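Local coordinates for copper-containing nitrite reductase (Hyphomicrobium denitrificans 1NES1, PDB 6TFO), which probably reduces nitrite to nitric oxide with electrons from cytochrome c, using bound copper ions, at residues V110-Y115 / V130-P135. Numbering follows the deposited sequence.
Sequences VGQFDY and VLQVVP
Gln112 and Gln132, a non-hydrogen-bonded pair of two antiparallel strands, send their side chains out from the same face, where they cross obliquely. CG of Gln112 lies 3.7 Å from CG of Gln132, and the bent Gln112 chain brings its OE1 within 3.0 Å of Gln132 NE2. The amide planes stand 66° apart, and OE1 and NE2, though close, lack the geometry of a hydrogen bond; the other amide atom of Gln132, OE1, accepts a weak one from Lys59 NZ. On the same face, Gln112 NE2 touches the methyl CG2 of Val130 at 3.7 Å. An alanine in place of Gln132 would probably leave the Gln112 chain freer to turn, and Lys59 without this weak acceptor.

The other face is mostly apolar, with Phe113, Leu131 and Val133. Phe113 has CG anti to its carbonyl carbon (chi1 -51°), which brings ring atom CE2 to 3.8 Å from Val133 CG2, while Tyr87 meets the ring edge-to-face. A CB on Gly111 would run into Phe113 CZ and, at these backbone angles, into Val110 O. Val130 O and Leu131 N lie at the edge of the Tyr115 ring, whose OH is hydrogen-bonded to Pro58 O.

Paired backbone hydrogen bonds join Gly111 to Val133, with Gly111 N to Val133 O at 2.8 Å, and Phe113 to Leu131. At the far end, Val110 CG2 packs against Pro135 CD at 4.0 Å. This is the beta hairpin of a cupredoxin domain; the loop joining its strands carries Cys117, His122 and Met127, which with His80 bind copper.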
ATOM      1  N   VAL C 110      15.873 -43.820   3.426  1.00 62.34           N
ATOM      2  CA  VAL C 110      16.745 -42.907   4.224  1.00 61.58           C
ATOM      3  C   VAL C 110      17.746 -42.248   3.272  1.00 58.93           C
ATOM      4  O   VAL C 110      18.114 -42.890   2.260  1.00 61.62           O
ATOM      5  CB  VAL C 110      17.479 -43.648   5.366  1.00 61.81           C
ATOM      6  CG1 VAL C 110      18.737 -42.928   5.830  1.00 62.92           C
ATOM      7  CG2 VAL C 110      16.587 -43.877   6.567  1.00 64.18           C
ATOM      8  N   GLY C 111      18.160 -41.021   3.586  1.00 59.69           N
ATOM      9  CA  GLY C 111      19.201 -40.291   2.835  1.00 61.40           C
ATOM     10  C   GLY C 111      18.794 -38.865   2.527  1.00 56.55           C
ATOM     11  O   GLY C 111      17.862 -38.331   3.193  1.00 57.32           O
ATOM     12  N   GLN C 112      19.488 -38.246   1.572  1.00 54.89           N
ATOM     13  CA  GLN C 112      19.235 -36.842   1.159  1.00 55.65           C
ATOM     14  C   GLN C 112      18.849 -36.832  -0.315  1.00 51.49           C
ATOM     15  O   GLN C 112      19.512 -37.496  -1.093  1.00 50.72           O
ATOM     16  CB  GLN C 112      20.450 -35.960   1.428  1.00 59.01           C
ATOM     17  CG  GLN C 112      20.990 -36.102   2.841  1.00 63.81           C
ATOM     18  CD  GLN C 112      21.487 -34.793   3.397  1.00 66.00           C
ATOM     19  OE1 GLN C 112      21.669 -34.659   4.596  1.00 74.84           O
ATOM     20  NE2 GLN C 112      21.674 -33.810   2.533  1.00 60.82           N
ATOM     21  N   PHE C 113      17.795 -36.101  -0.655  1.00 51.70           N
ATOM     22  CA  PHE C 113      17.152 -36.108  -1.990  1.00 58.05           C
ATOM     23  C   PHE C 113      16.818 -34.669  -2.356  1.00 57.80           C
ATOM     24  O   PHE C 113      16.249 -33.981  -1.506  1.00 54.12           O
ATOM     25  CB  PHE C 113      15.898 -36.994  -1.986  1.00 58.87           C
ATOM     26  CG  PHE C 113      16.132 -38.380  -1.438  1.00 57.29           C
ATOM     27  CD1 PHE C 113      16.600 -39.406  -2.250  1.00 58.07           C
ATOM     28  CD2 PHE C 113      15.918 -38.651  -0.098  1.00 53.89           C
ATOM     29  CE1 PHE C 113      16.825 -40.675  -1.734  1.00 55.50           C
ATOM     30  CE2 PHE C 113      16.138 -39.924   0.415  1.00 54.28           C
ATOM     31  CZ  PHE C 113      16.609 -40.930  -0.393  1.00 52.72           C
ATOM     32  N   ASP C 114      17.197 -34.237  -3.559  1.00 60.46           N
ATOM     33  CA  ASP C 114      16.907 -32.875  -4.062  1.00 54.51           C
ATOM     34  C   ASP C 114      15.429 -32.792  -4.398  1.00 46.68           C
ATOM     35  O   ASP C 114      14.938 -33.673  -5.121  1.00 52.14           O
ATOM     36  CB  ASP C 114      17.763 -32.514  -5.276  1.00 57.57           C
ATOM     37  CG  ASP C 114      19.186 -32.108  -4.920  1.00 57.70           C
ATOM     38  OD1 ASP C 114      19.508 -32.053  -3.712  1.00 59.86           O
ATOM     39  OD2 ASP C 114      19.962 -31.865  -5.858  1.00 58.00           O
ATOM     40  N   TYR C 115      14.761 -31.781  -3.857  1.00 45.54           N
ATOM     41  CA  TYR C 115      13.532 -31.219  -4.454  1.00 44.58           C
ATOM     42  C   TYR C 115      13.953 -30.018  -5.293  1.00 44.67           C
ATOM     43  O   TYR C 115      14.758 -29.199  -4.803  1.00 44.83           O
ATOM     44  CB  TYR C 115      12.500 -30.901  -3.377  1.00 46.84           C
ATOM     45  CG  TYR C 115      12.773 -29.747  -2.447  1.00 45.39           C
ATOM     46  CD1 TYR C 115      12.321 -28.469  -2.751  1.00 46.09           C
ATOM     47  CD2 TYR C 115      13.346 -29.958  -1.208  1.00 44.50           C
ATOM     48  CE1 TYR C 115      12.500 -27.413  -1.877  1.00 46.30           C
ATOM     49  CE2 TYR C 115      13.543 -28.911  -0.325  1.00 43.92           C
ATOM     50  CZ  TYR C 115      13.123 -27.635  -0.663  1.00 46.98           C
ATOM     51  OH  TYR C 115      13.292 -26.595   0.204  1.00 45.01           O
ATOM     52  N   VAL C 130      16.972 -29.704  -0.186  1.00 53.01           N
ATOM     53  CA  VAL C 130      17.138 -31.150   0.135  1.00 55.48           C
ATOM     54  C   VAL C 130      15.983 -31.592   1.044  1.00 55.96           C
ATOM     55  O   VAL C 130      15.585 -30.840   1.987  1.00 56.21           O
ATOM     56  CB  VAL C 130      18.543 -31.482   0.680  1.00 56.64           C
ATOM     57  CG1 VAL C 130      19.565 -30.405   0.318  1.00 55.78           C
ATOM     58  CG2 VAL C 130      18.562 -31.752   2.172  1.00 60.50           C
ATOM     59  N   LEU C 131      15.414 -32.744   0.693  1.00 53.95           N
ATOM     60  CA  LEU C 131      14.606 -33.611   1.580  1.00 52.75           C
ATOM     61  C   LEU C 131      15.575 -34.501   2.352  1.00 52.07           C
ATOM     62  O   LEU C 131      16.323 -35.233   1.699  1.00 49.47           O
ATOM     63  CB  LEU C 131      13.670 -34.447   0.707  1.00 53.10           C
ATOM     64  CG  LEU C 131      12.795 -35.450   1.451  1.00 58.07           C
ATOM     65  CD1 LEU C 131      11.682 -34.739   2.220  1.00 56.52           C
ATOM     66  CD2 LEU C 131      12.205 -36.470   0.480  1.00 52.90           C
ATOM     67  N   GLN C 132      15.592 -34.428   3.680  1.00 60.12           N
ATOM     68  CA  GLN C 132      16.404 -35.371   4.496  1.00 62.05           C
ATOM     69  C   GLN C 132      15.481 -36.370   5.183  1.00 57.91           C
ATOM     70  O   GLN C 132      14.688 -35.938   6.052  1.00 56.59           O
ATOM     71  CB  GLN C 132      17.288 -34.686   5.533  1.00 60.88           C
ATOM     72  CG  GLN C 132      18.629 -35.397   5.614  1.00 66.70           C
ATOM     73  CD  GLN C 132      19.404 -35.133   6.873  1.00 69.14           C
ATOM     74  OE1 GLN C 132      19.075 -34.246   7.665  1.00 67.38           O
ATOM     75  NE2 GLN C 132      20.450 -35.927   7.045  1.00 70.30           N
ATOM     76  N   VAL C 133      15.609 -37.641   4.790  1.00 58.63           N
ATOM     77  CA  VAL C 133      14.903 -38.811   5.385  1.00 55.54           C
ATOM     78  C   VAL C 133      15.864 -39.507   6.359  1.00 57.09           C
ATOM     79  O   VAL C 133      16.864 -40.096   5.905  1.00 49.53           O
ATOM     80  CB  VAL C 133      14.405 -39.763   4.287  1.00 59.89           C
ATOM     81  CG1 VAL C 133      13.541 -40.863   4.865  1.00 58.76           C
ATOM     82  CG2 VAL C 133      13.664 -39.016   3.185  1.00 64.24           C
ATOM     83  N   VAL C 134      15.545 -39.425   7.651  1.00 57.32           N
ATOM     84  CA  VAL C 134      16.394 -39.835   8.802  1.00 59.09           C
ATOM     85  C   VAL C 134      15.839 -41.135   9.363  1.00 65.97           C
ATOM     86  O   VAL C 134      14.623 -41.324   9.414  1.00 64.25           O
ATOM     87  CB  VAL C 134      16.397 -38.714   9.853  1.00 64.77           C
ATOM     88  CG1 VAL C 134      16.535 -39.227  11.275  1.00 72.07           C
ATOM     89  CG2 VAL C 134      17.465 -37.680   9.532  1.00 70.86           C
ATOM     90  N   PRO C 135      16.695 -42.085   9.801  1.00 74.59           N
ATOM     91  CA  PRO C 135      16.203 -43.334  10.374  1.00 71.33           C
ATOM     92  C   PRO C 135      15.544 -43.059  11.734  1.00 66.16           C
ATOM     93  O   PRO C 135      15.802 -42.016  12.331  1.00 67.68           O
ATOM     94  CB  PRO C 135      17.463 -44.203  10.483  1.00 72.71           C
ATOM     95  CG  PRO C 135      18.581 -43.199  10.646  1.00 75.02           C
ATOM     96  CD  PRO C 135      18.165 -42.027   9.772  1.00 82.34           C
TER